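Local coordinates for putative exported protein (Bordetella parapertussis, PDB 3OCJ) that is of unknown function but probably acts as an S-adenosylmethionine-dependent methyltransferase with a Rossmann-like fold, at residues Ala17-Ala20 / Gly21-Gln25; Leu250-Gln253 / Gln254-Thr258; Arg114-Arg117 / Pro118-Val122; His175-Ala179 / Trp180-Thr184. All blocks are in the same frame, centred on the assembly; numbering follows the deposited sequence.

In the fold
Following the chain from the N terminus, contact 1 (17-25) lies on the helix 15-33, which packs against helix 55-63. Contact 3 (114-122) comes next and closes the beta turn that leads from helix 96-115 into strand 121-124. Contact 4 (175-184) rounds the bend after strand 172-176, and contact 2 (250-258) lies on helix 247-261. The four are local and follow one another in series, so none nests in or crosses another. Contacts 3 and 4 reach the same sheet, with nearest atoms about 8 Å apart. Contacts 1 and 2 belong to helices, their nearest atoms about 9 Å apart; contacts 1 and 3 lie across the chain's middle from each other, their own centres about 46 Å apart.

Contact 1: Ala17-Ala20 / Gly21-Gln25; sequences ADLA and GMVRQ
Ala20 meets Arg24 one helical turn further on through both its carbonyl and its methyl group, and it is the residue this contact covers most. Arg24 N donates to Ala20 O over 2.9 Å. The same oxygen also lies over one face of the Arg24 guanidinium, toward its rim, while Ala20 CB approaches Arg24 NH2 to 3.6 Å. A bend at chi3 (-61°) turns the arginine back over the helix and brings its flat group above the backbone. Gly21, which has no side chain, adds its CA to the same guanidinium face, 3.4 Å above the plane.

At the edge of that group a water takes a bond from Arg24 NH1 (3.1 Å) and gives one to Ala17 O (2.8 Å). Ala17 O also receives Gly21 N, but weakly, at 3.3 Å. Arg24 was modelled in two conformers, so the water bridge and the covering of Gly21 describe one of two states.

Leu19 and Gly21 follow Ala20 in the extent of their covering. The leucine carbonyl takes the bond from Val23 N at 2.9 Å, in the usual alpha-helical pattern, and the two side chains run obliquely past each other, Leu19 CD1 being 4.0 Å from Val23 CG2.

The chemistry is therefore divided round helix 15-33. Leu19 packs on Arg58, Leu61 and Leu62 of helix 55-63, whereas elsewhere, in the modelled conformer, the guanidinium of Arg24 lies over the Ala20 carbonyl and a water links it to Ala17 O.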
loop_
_atom_site.group_PDB
_atom_site.type_symbol
_atom_site.label_atom_id
_atom_site.label_comp_id
_atom_site.label_asym_id
_atom_site.label_seq_id
_atom_site.Cartn_x
_atom_site.Cartn_y
_atom_site.Cartn_z
ATOM N N ALA A 17 26.332 1.744 -1.975
ATOM C CA ALA A 17 26.857 2.469 -3.131
ATOM C C ALA A 17 25.719 3.094 -3.935
ATOM O O ALA A 17 25.788 4.269 -4.321
ATOM C CB ALA A 17 27.681 1.536 -4.020
ATOM N N ASP A 18 24.669 2.325 -4.196
ATOM C CA ASP A 18 23.514 2.872 -4.903
ATOM C C ASP A 18 22.838 3.974 -4.088
ATOM O O ASP A 18 22.399 4.987 -4.646
ATOM C CB ASP A 18 22.520 1.771 -5.248
ATOM C CG ASP A 18 22.992 0.905 -6.396
ATOM O OD1 ASP A 18 23.427 1.471 -7.416
ATOM O OD2 ASP A 18 22.917 -0.329 -6.277
ATOM N N LEU A 19 22.779 3.800 -2.771
ATOM C CA LEU A 19 22.155 4.812 -1.920
ATOM C C LEU A 19 22.884 6.145 -2.041
ATOM O O LEU A 19 22.255 7.192 -2.164
ATOM C CB LEU A 19 22.125 4.369 -0.460
ATOM C CG LEU A 19 21.599 5.436 0.507
ATOM C CD1 LEU A 19 20.115 5.750 0.255
ATOM C CD2 LEU A 19 21.833 4.990 1.941
ATOM N N ALA A 20 24.212 6.117 -1.998
ATOM C CA ALA A 20 24.961 7.358 -2.108
ATOM C C ALA A 20 24.603 8.075 -3.405
ATOM O O ALA A 20 24.530 9.300 -3.441
ATOM C CB ALA A 20 26.461 7.088 -2.044
ATOM N N GLY A 21 24.402 7.301 -4.471
ATOM C CA GLY A 21 24.002 7.857 -5.756
ATOM C C GLY A 21 22.620 8.491 -5.707
ATOM O O GLY A 21 22.411 9.598 -6.216
HETATM N N MSE A 22 21.663 7.796 -5.097
HETATM C CA MSE A 22 20.309 8.337 -4.988
HETATM C C MSE A 22 20.277 9.611 -4.148
HETATM O O MSE A 22 19.532 10.547 -4.456
HETATM C CB MSE A 22 19.346 7.292 -4.425
HETATM C CG MSE A 22 19.249 6.048 -5.292
HETATM SE SE MSE A 22 18.684 6.361 -7.155
HETATM C CE MSE A 22 16.759 6.484 -6.889
ATOM N N VAL A 23 21.107 9.655 -3.107
ATOM C CA VAL A 23 21.207 10.843 -2.266
ATOM C C VAL A 23 21.836 12.005 -3.033
ATOM O O VAL A 23 21.360 13.136 -2.945
ATOM C CB VAL A 23 21.985 10.573 -0.964
ATOM C CG1 VAL A 23 22.256 11.875 -0.219
ATOM C CG2 VAL A 23 21.210 9.596 -0.082
ATOM N N ARG A 24 22.898 11.718 -3.786
ATOM C CA ARG A 24 23.537 12.735 -4.620
ATOM C C ARG A 24 22.546 13.344 -5.609
ATOM O O ARG A 24 22.502 14.561 -5.781
ATOM C CB ARG A 24 24.738 12.158 -5.379
ATOM C CG ARG A 24 25.925 11.789 -4.498
ATOM C CD ARG A 24 27.196 11.559 -5.319
ATOM N NE ARG A 24 27.055 10.462 -6.274
ATOM C CZ ARG A 24 27.377 9.199 -6.016
ATOM N NH1 ARG A 24 27.213 8.267 -6.946
ATOM N NH2 ARG A 24 27.864 8.865 -4.829
ATOM N N GLN A 25 21.751 12.494 -6.254
ATOM C CA GLN A 25 20.759 12.955 -7.229
ATOM C C GLN A 25 19.684 13.832 -6.590
ATOM O O GLN A 25 19.268 14.837 -7.165
ATOM C CB GLN A 25 20.131 11.767 -7.963
ATOM C CG GLN A 25 21.127 10.993 -8.822
ATOM C CD GLN A 25 20.586 9.658 -9.304
ATOM O OE1 GLN A 25 19.402 9.522 -9.602
ATOM N NE2 GLN A 25 21.463 8.664 -9.389
HETATM O O HOH W 1 27.947 5.662 -5.446
#

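Contact 2: Leu250-Gln253 / Gln254-Thr258; sequences LQLQ and QLVFT
Gln253 and Phe257 stack, with the amide plane of Gln253 turned only 10° from the phenyl ring. The closest part of the glutamine is its methylene: Gln253 CG stands over one face, 3.7 Å from the centroid of the Phe257 ring and 17° off the ring normal, which makes a CH-pi contact. The amide carbon lies just beyond the rim, Gln253 CD 3.6 Å from Phe257 CE2. Gln253 OE1 is held by the backbone N of Ala97, and this should fix the rotation of the amide, which runs on past the ring's edge, nearly parallel to it. Phe257 in turn meets Trp265 edge-to-face and touches the bound palmitic acid.

All of this takes place along an alpha-helix, 247-261, in which each partner lies four residues on; Phe257 N donates to Gln253 O at 2.8 Å, and the helix widens into a pi-type turn at 256-258. Leu250 and Gln254 lie at an angle to one another, Gln254 NE2 coming 3.7 Å from Leu250 CG. In contrast, Leu252 and Val256 run side by side and point the same way, with Leu252 CD1 4.1 Å from Val256 CG2; there Leu252 packs on Leu47 and Val90, and Val256 on Phe91.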
loop_
_atom_site.group_PDB
_atom_site.type_symbol
_atom_site.label_atom_id
_atom_site.label_comp_id
_atom_site.label_asym_id
_atom_site.label_seq_id
_atom_site.Cartn_x
_atom_site.Cartn_y
_atom_site.Cartn_z
ATOM N N LEU A 250 0.981 18.744 4.265
ATOM C CA LEU A 250 0.874 18.443 2.841
ATOM C C LEU A 250 2.055 19.035 2.059
ATOM O O LEU A 250 2.630 18.371 1.190
ATOM C CB LEU A 250 -0.460 18.941 2.264
ATOM C CG LEU A 250 -0.634 18.659 0.775
ATOM C CD1 LEU A 250 -0.601 17.159 0.471
ATOM C CD2 LEU A 250 -1.943 19.273 0.285
ATOM N N GLN A 251 2.422 20.282 2.359
ATOM C CA GLN A 251 3.575 20.895 1.704
ATOM C C GLN A 251 4.825 20.060 1.952
ATOM O O GLN A 251 5.612 19.810 1.038
ATOM C CB GLN A 251 3.806 22.322 2.209
ATOM C CG GLN A 251 2.732 23.304 1.784
ATOM C CD GLN A 251 3.015 24.717 2.259
ATOM O OE1 GLN A 251 3.365 24.936 3.420
ATOM N NE2 GLN A 251 2.861 25.685 1.363
ATOM N N LEU A 252 4.995 19.623 3.194
ATOM C CA LEU A 252 6.118 18.757 3.546
ATOM C C LEU A 252 6.111 17.478 2.697
ATOM O O LEU A 252 7.121 17.115 2.090
ATOM C CB LEU A 252 6.092 18.427 5.038
ATOM C CG LEU A 252 7.159 17.439 5.523
ATOM C CD1 LEU A 252 8.558 18.039 5.407
ATOM C CD2 LEU A 252 6.891 16.983 6.955
ATOM N N GLN A 253 4.971 16.798 2.657
ATOM C CA GLN A 253 4.844 15.589 1.854
ATOM C C GLN A 253 5.165 15.838 0.384
ATOM O O GLN A 253 5.872 15.053 -0.248
ATOM C CB GLN A 253 3.437 15.027 1.973
ATOM C CG GLN A 253 3.214 13.843 1.067
ATOM C CD GLN A 253 1.845 13.267 1.264
ATOM O OE1 GLN A 253 1.540 12.739 2.332
ATOM N NE2 GLN A 253 1.012 13.352 0.236
ATOM N N GLN A 254 4.667 16.940 -0.160
ATOM C CA GLN A 254 4.893 17.235 -1.564
ATOM C C GLN A 254 6.376 17.415 -1.880
ATOM O O GLN A 254 6.851 16.966 -2.922
ATOM C CB GLN A 254 4.106 18.473 -1.982
ATOM C CG GLN A 254 2.610 18.237 -1.951
ATOM C CD GLN A 254 1.819 19.505 -2.144
ATOM O OE1 GLN A 254 2.284 20.597 -1.818
ATOM N NE2 GLN A 254 0.611 19.366 -2.674
ATOM N N LEU A 255 7.103 18.078 -0.988
ATOM C CA LEU A 255 8.531 18.278 -1.192
ATOM C C LEU A 255 9.246 16.941 -1.080
ATOM O O LEU A 255 10.057 16.575 -1.941
ATOM C CB LEU A 255 9.077 19.265 -0.160
ATOM C CG LEU A 255 10.576 19.551 -0.275
ATOM C CD1 LEU A 255 10.912 20.163 -1.631
ATOM C CD2 LEU A 255 11.006 20.470 0.855
ATOM N N VAL A 256 8.931 16.199 -0.027
ATOM C CA VAL A 256 9.580 14.918 0.209
ATOM C C VAL A 256 9.332 13.941 -0.943
ATOM O O VAL A 256 10.267 13.283 -1.414
ATOM C CB VAL A 256 9.173 14.314 1.568
ATOM C CG1 VAL A 256 9.738 12.905 1.728
ATOM C CG2 VAL A 256 9.665 15.207 2.702
ATOM N N PHE A 257 8.088 13.844 -1.407
ATOM C CA PHE A 257 7.761 12.917 -2.488
ATOM C C PHE A 257 8.265 13.413 -3.845
ATOM O O PHE A 257 8.989 12.709 -4.538
ATOM C CB PHE A 257 6.243 12.660 -2.582
ATOM C CG PHE A 257 5.662 11.829 -1.461
ATOM C CD1 PHE A 257 6.422 11.414 -0.376
ATOM C CD2 PHE A 257 4.319 11.465 -1.509
ATOM C CE1 PHE A 257 5.847 10.649 0.649
ATOM C CE2 PHE A 257 3.743 10.706 -0.495
ATOM C CZ PHE A 257 4.502 10.300 0.583
ATOM N N THR A 258 7.876 14.621 -4.244
ATOM C CA THR A 258 8.193 15.071 -5.600
ATOM C C THR A 258 9.678 15.303 -5.838
ATOM O O THR A 258 10.188 14.997 -6.914
ATOM C CB THR A 258 7.436 16.353 -5.985
ATOM O OG1 THR A 258 7.888 17.447 -5.175
ATOM C CG2 THR A 258 5.953 16.154 -5.797
#

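Contact 3: Arg114-Arg117 / Pro118-Val122; sequences RHLR and PGCVV
Cys120 and Arg117 are joined by the one backbone hydrogen bond across this contact: Cys120 N donates to Arg117 O at 3.2 Å with an N-H...O angle of 154°. It closes a type II beta turn, Arg117 to Cys120. Pro118 takes the second place in the turn and Gly119 the third, where its phi of 76° lies in the region a type II turn requires and that glycine reaches with ease.

The side-chain hydrogen bonds come from Arg117. Its NH1 donates twice, to Arg114 O at 2.9 Å and to Leu116 O at 2.9 Å, and both oxygens lie in the guanidinium plane. A bend at chi2 (-68°) folds the chain back to reach them. The positive group thus turns its edge to carbonyls at and just after the C-terminal end of helix 96-115, where it probably offsets the partial negative charge of that end.

Apolar packing is made by Leu116, the first residue to leave helical geometry. Its CD1 touches Cys120 SG at 3.7 Å and Val122 CG2 at 3.8 Å, and the leucine and valine side chains cross at about a right angle. Cys120 was modelled in two conformers, so the sulfur contact holds for one of them.

The turn carries the chain from helix 96-115 into strand 121-124, which lies between strands 145-150 and 188-192 of the sheet. Val122 leans on Leu146 and Leu190 of those strands, while Leu116 is covered by Tyr138 and Cys141 from a neighbouring loop.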
loop_
_atom_site.group_PDB
_atom_site.type_symbol
_atom_site.label_atom_id
_atom_site.label_comp_id
_atom_site.label_asym_id
_atom_site.label_seq_id
_atom_site.Cartn_x
_atom_site.Cartn_y
_atom_site.Cartn_z
ATOM N N ARG A 114 -16.318 -8.091 8.492
ATOM C CA ARG A 114 -17.733 -8.123 8.143
ATOM C C ARG A 114 -18.083 -9.280 7.211
ATOM O O ARG A 114 -19.149 -9.889 7.336
ATOM C CB ARG A 114 -18.124 -6.790 7.486
ATOM C CG ARG A 114 -19.467 -6.799 6.787
ATOM C CD ARG A 114 -19.824 -5.403 6.274
ATOM N NE ARG A 114 -20.967 -5.448 5.370
ATOM C CZ ARG A 114 -21.613 -4.380 4.913
ATOM N NH1 ARG A 114 -22.644 -4.539 4.095
ATOM N NH2 ARG A 114 -21.235 -3.159 5.278
ATOM N N HIS A 115 -17.181 -9.586 6.280
ATOM C CA HIS A 115 -17.458 -10.579 5.246
ATOM C C HIS A 115 -17.016 -12.000 5.615
ATOM O O HIS A 115 -17.406 -12.956 4.957
ATOM C CB HIS A 115 -16.837 -10.142 3.910
ATOM C CG HIS A 115 -17.490 -8.933 3.324
ATOM N ND1 HIS A 115 -18.528 -9.013 2.419
ATOM C CD2 HIS A 115 -17.272 -7.614 3.528
ATOM C CE1 HIS A 115 -18.916 -7.795 2.089
ATOM N NE2 HIS A 115 -18.182 -6.926 2.761
ATOM N N LEU A 116 -16.209 -12.124 6.664
ATOM C CA LEU A 116 -15.694 -13.421 7.111
ATOM C C LEU A 116 -16.842 -14.330 7.554
ATOM O O LEU A 116 -17.778 -13.878 8.214
ATOM C CB LEU A 116 -14.734 -13.199 8.278
ATOM C CG LEU A 116 -13.561 -14.146 8.528
ATOM C CD1 LEU A 116 -12.591 -14.125 7.355
ATOM C CD2 LEU A 116 -12.857 -13.732 9.815
ATOM N N ARG A 117 -16.776 -15.609 7.185
ATOM C CA ARG A 117 -17.719 -16.624 7.660
ATOM C C ARG A 117 -16.932 -17.895 7.981
ATOM O O ARG A 117 -15.834 -18.090 7.462
ATOM C CB ARG A 117 -18.762 -16.956 6.588
ATOM C CG ARG A 117 -19.667 -15.810 6.161
ATOM C CD ARG A 117 -20.605 -15.387 7.270
ATOM N NE ARG A 117 -21.568 -14.397 6.790
ATOM C CZ ARG A 117 -21.342 -13.088 6.777
ATOM N NH1 ARG A 117 -20.195 -12.610 7.231
ATOM N NH2 ARG A 117 -22.266 -12.253 6.318
ATOM N N PRO A 118 -17.503 -18.784 8.807
ATOM C CA PRO A 118 -16.811 -20.045 9.098
ATOM C C PRO A 118 -16.462 -20.793 7.816
ATOM O O PRO A 118 -17.277 -20.838 6.893
ATOM C CB PRO A 118 -17.847 -20.838 9.910
ATOM C CG PRO A 118 -18.728 -19.789 10.529
ATOM C CD PRO A 118 -18.787 -18.666 9.523
ATOM N N GLY A 119 -15.260 -21.359 7.759
ATOM C CA GLY A 119 -14.859 -22.190 6.637
ATOM C C GLY A 119 -14.507 -21.457 5.355
ATOM O O GLY A 119 -14.208 -22.087 4.338
ATOM N N CYS A 120 -14.522 -20.132 5.374
ATOM C CA CYS A 120 -14.236 -19.410 4.143
ATOM C C CYS A 120 -12.752 -19.446 3.796
ATOM O O CYS A 120 -11.891 -19.621 4.662
ATOM C CB CYS A 120 -14.762 -17.975 4.188
ATOM S SG CYS A 120 -13.859 -16.857 5.264
ATOM N N VAL A 121 -12.480 -19.317 2.506
ATOM C CA VAL A 121 -11.119 -19.258 2.009
ATOM C C VAL A 121 -10.825 -17.806 1.648
ATOM O O VAL A 121 -11.507 -17.213 0.807
ATOM C CB VAL A 121 -10.922 -20.159 0.784
ATOM C CG1 VAL A 121 -9.493 -20.054 0.285
ATOM C CG2 VAL A 121 -11.250 -21.611 1.139
ATOM N N VAL A 122 -9.838 -17.220 2.318
ATOM C CA VAL A 122 -9.510 -15.814 2.117
ATOM C C VAL A 122 -8.103 -15.715 1.544
ATOM O O VAL A 122 -7.150 -16.269 2.099
ATOM C CB VAL A 122 -9.544 -15.041 3.446
ATOM C CG1 VAL A 122 -9.349 -13.553 3.204
ATOM C CG2 VAL A 122 -10.858 -15.297 4.172
#

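Contact 4: His175-Ala179 / Trp180-Thr184; sequences HRQDA and WKLDT
Asp178 sends its CG trans to the backbone N (chi1 -178°), which carries the carboxylate forward over the bend toward Trp180 and Lys181. The Lys181 side chain crosses it at about a right angle: it is extended as far as CE and then turns at chi4 (112°), setting the ammonium beside the acid. Lys181 NZ reaches Asp178 OD2 at 2.8 Å, a salt bridge that uses the anti lone pair, the one away from the other oxygen.

Asp178 OD1 serves the backbone instead. Trp180 N donates to it at 3.0 Å. Because this N-H is two residues on, the bond closes an Asx turn; it comes from above the carboxylate plane. The same oxygen lies in the plane of the indole, at its edge, 3.3 Å from Trp180 CD1, and the carboxylate is turned 75° from the ring. Each carboxylate oxygen is therefore gripped by a different partner, which should fix its rotation.

Two backbone bonds continue the bend: Lys181 N to Asp178 O at 2.9 Å, and Leu182 N to Ala179 O at 3.2 Å. Farther along, a water accepts from Asp183 N (2.9 Å) and, more weakly, from Gln177 NE2.

The bend leads out of edge strand 172-176, and the chain then heads for strand 188-192; the strand order, 3-2-1-4-5-7-6, is that of Rossmann-like methyltransferases. Trp180 packs on Leu196, Glu200 and Leu209, while Ala179 lies against Val125 and Leu196. Leu182 packs between Ile149 of strand 145-150 and Phe213 and Ala216 of helix 203-216, and its carbonyl is bound by Arg212 of that helix.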
loop_
_atom_site.group_PDB
_atom_site.type_symbol
_atom_site.label_atom_id
_atom_site.label_comp_id
_atom_site.label_asym_id
_atom_site.label_seq_id
_atom_site.Cartn_x
_atom_site.Cartn_y
_atom_site.Cartn_z
ATOM N N HIS A 175 2.113 -19.030 -1.681
ATOM C CA HIS A 175 2.532 -19.307 -3.044
ATOM C C HIS A 175 3.382 -18.170 -3.564
ATOM O O HIS A 175 2.998 -17.008 -3.470
ATOM C CB HIS A 175 1.322 -19.453 -3.960
ATOM C CG HIS A 175 0.353 -20.499 -3.517
ATOM N ND1 HIS A 175 0.535 -21.841 -3.774
ATOM C CD2 HIS A 175 -0.812 -20.400 -2.833
ATOM C CE1 HIS A 175 -0.475 -22.523 -3.267
ATOM N NE2 HIS A 175 -1.306 -21.673 -2.691
ATOM N N ARG A 176 4.542 -18.507 -4.113
ATOM C CA ARG A 176 5.376 -17.523 -4.787
ATOM C C ARG A 176 4.910 -17.486 -6.235
ATOM O O ARG A 176 5.136 -18.433 -7.003
ATOM C CB ARG A 176 6.859 -17.915 -4.700
ATOM C CG ARG A 176 7.851 -16.741 -4.750
ATOM C CD ARG A 176 8.276 -16.375 -6.166
ATOM N NE ARG A 176 9.729 -16.229 -6.273
ATOM C CZ ARG A 176 10.351 -15.265 -6.951
ATOM N NH1 ARG A 176 9.657 -14.342 -7.596
ATOM N NH2 ARG A 176 11.675 -15.222 -6.988
ATOM N N GLN A 177 4.257 -16.389 -6.601
ATOM C CA GLN A 177 3.691 -16.211 -7.928
ATOM C C GLN A 177 3.682 -14.729 -8.247
ATOM O O GLN A 177 3.552 -13.893 -7.353
ATOM C CB GLN A 177 2.241 -16.711 -7.982
ATOM C CG GLN A 177 2.047 -18.201 -7.753
ATOM C CD GLN A 177 0.586 -18.617 -7.820
ATOM O OE1 GLN A 177 0.242 -19.762 -7.527
ATOM N NE2 GLN A 177 -0.279 -17.687 -8.209
ATOM N N ASP A 178 3.825 -14.412 -9.526
ATOM C CA ASP A 178 3.600 -13.062 -10.020
ATOM C C ASP A 178 2.115 -12.743 -9.924
ATOM O O ASP A 178 1.286 -13.342 -10.613
ATOM C CB ASP A 178 4.060 -12.994 -11.473
ATOM C CG ASP A 178 3.916 -11.606 -12.081
ATOM O OD1 ASP A 178 3.369 -10.688 -11.436
ATOM O OD2 ASP A 178 4.370 -11.461 -13.231
ATOM N N ALA A 179 1.773 -11.794 -9.061
ATOM C CA ALA A 179 0.386 -11.387 -8.898
ATOM C C ALA A 179 -0.300 -11.033 -10.221
ATOM O O ALA A 179 -1.484 -11.297 -10.398
ATOM C CB ALA A 179 0.286 -10.219 -7.916
ATOM N N TRP A 180 0.441 -10.428 -11.150
ATOM C CA TRP A 180 -0.129 -10.039 -12.440
ATOM C C TRP A 180 -0.505 -11.223 -13.335
ATOM O O TRP A 180 -1.178 -11.048 -14.348
ATOM C CB TRP A 180 0.825 -9.093 -13.190
ATOM C CG TRP A 180 1.098 -7.832 -12.436
ATOM C CD1 TRP A 180 2.154 -7.582 -11.613
ATOM C CD2 TRP A 180 0.278 -6.655 -12.406
ATOM N NE1 TRP A 180 2.057 -6.318 -11.089
ATOM C CE2 TRP A 180 0.908 -5.729 -11.550
ATOM C CE3 TRP A 180 -0.921 -6.294 -13.028
ATOM C CZ2 TRP A 180 0.388 -4.455 -11.307
ATOM C CZ3 TRP A 180 -1.434 -5.037 -12.789
ATOM C CH2 TRP A 180 -0.784 -4.131 -11.936
ATOM N N LYS A 181 -0.075 -12.427 -12.959
ATOM C CA LYS A 181 -0.368 -13.631 -13.744
ATOM C C LYS A 181 -1.319 -14.570 -12.998
ATOM O O LYS A 181 -1.454 -15.741 -13.351
ATOM C CB LYS A 181 0.925 -14.373 -14.106
ATOM C CG LYS A 181 1.933 -13.555 -14.898
ATOM C CD LYS A 181 3.167 -14.401 -15.229
ATOM C CE LYS A 181 4.349 -13.553 -15.693
ATOM N NZ LYS A 181 5.486 -13.551 -14.709
ATOM N N LEU A 182 -1.978 -14.057 -11.961
ATOM C CA LEU A 182 -2.916 -14.857 -11.181
ATOM C C LEU A 182 -3.890 -15.590 -12.100
ATOM O O LEU A 182 -4.492 -14.978 -12.976
ATOM C CB LEU A 182 -3.696 -13.943 -10.235
ATOM C CG LEU A 182 -4.686 -14.626 -9.296
ATOM C CD1 LEU A 182 -3.962 -15.523 -8.302
ATOM C CD2 LEU A 182 -5.516 -13.580 -8.565
ATOM N N ASP A 183 -4.059 -16.895 -11.904
ATOM C CA ASP A 183 -4.950 -17.646 -12.786
ATOM C C ASP A 183 -5.832 -18.657 -12.055
ATOM O O ASP A 183 -6.399 -19.552 -12.673
ATOM C CB ASP A 183 -4.169 -18.304 -13.928
ATOM C CG ASP A 183 -3.251 -19.418 -13.454
ATOM O OD1 ASP A 183 -3.161 -19.658 -12.231
ATOM O OD2 ASP A 183 -2.612 -20.060 -14.316
ATOM N N THR A 184 -5.953 -18.489 -10.742
ATOM C CA THR A 184 -6.862 -19.289 -9.926
ATOM C C THR A 184 -8.287 -19.172 -10.446
ATOM O O THR A 184 -8.739 -18.079 -10.783
ATOM C CB THR A 184 -6.846 -18.812 -8.457
ATOM O OG1 THR A 184 -5.502 -18.829 -7.953
ATOM C CG2 THR A 184 -7.740 -19.691 -7.583
HETATM O O HOH W 2 -2.258 -18.264 -10.016
#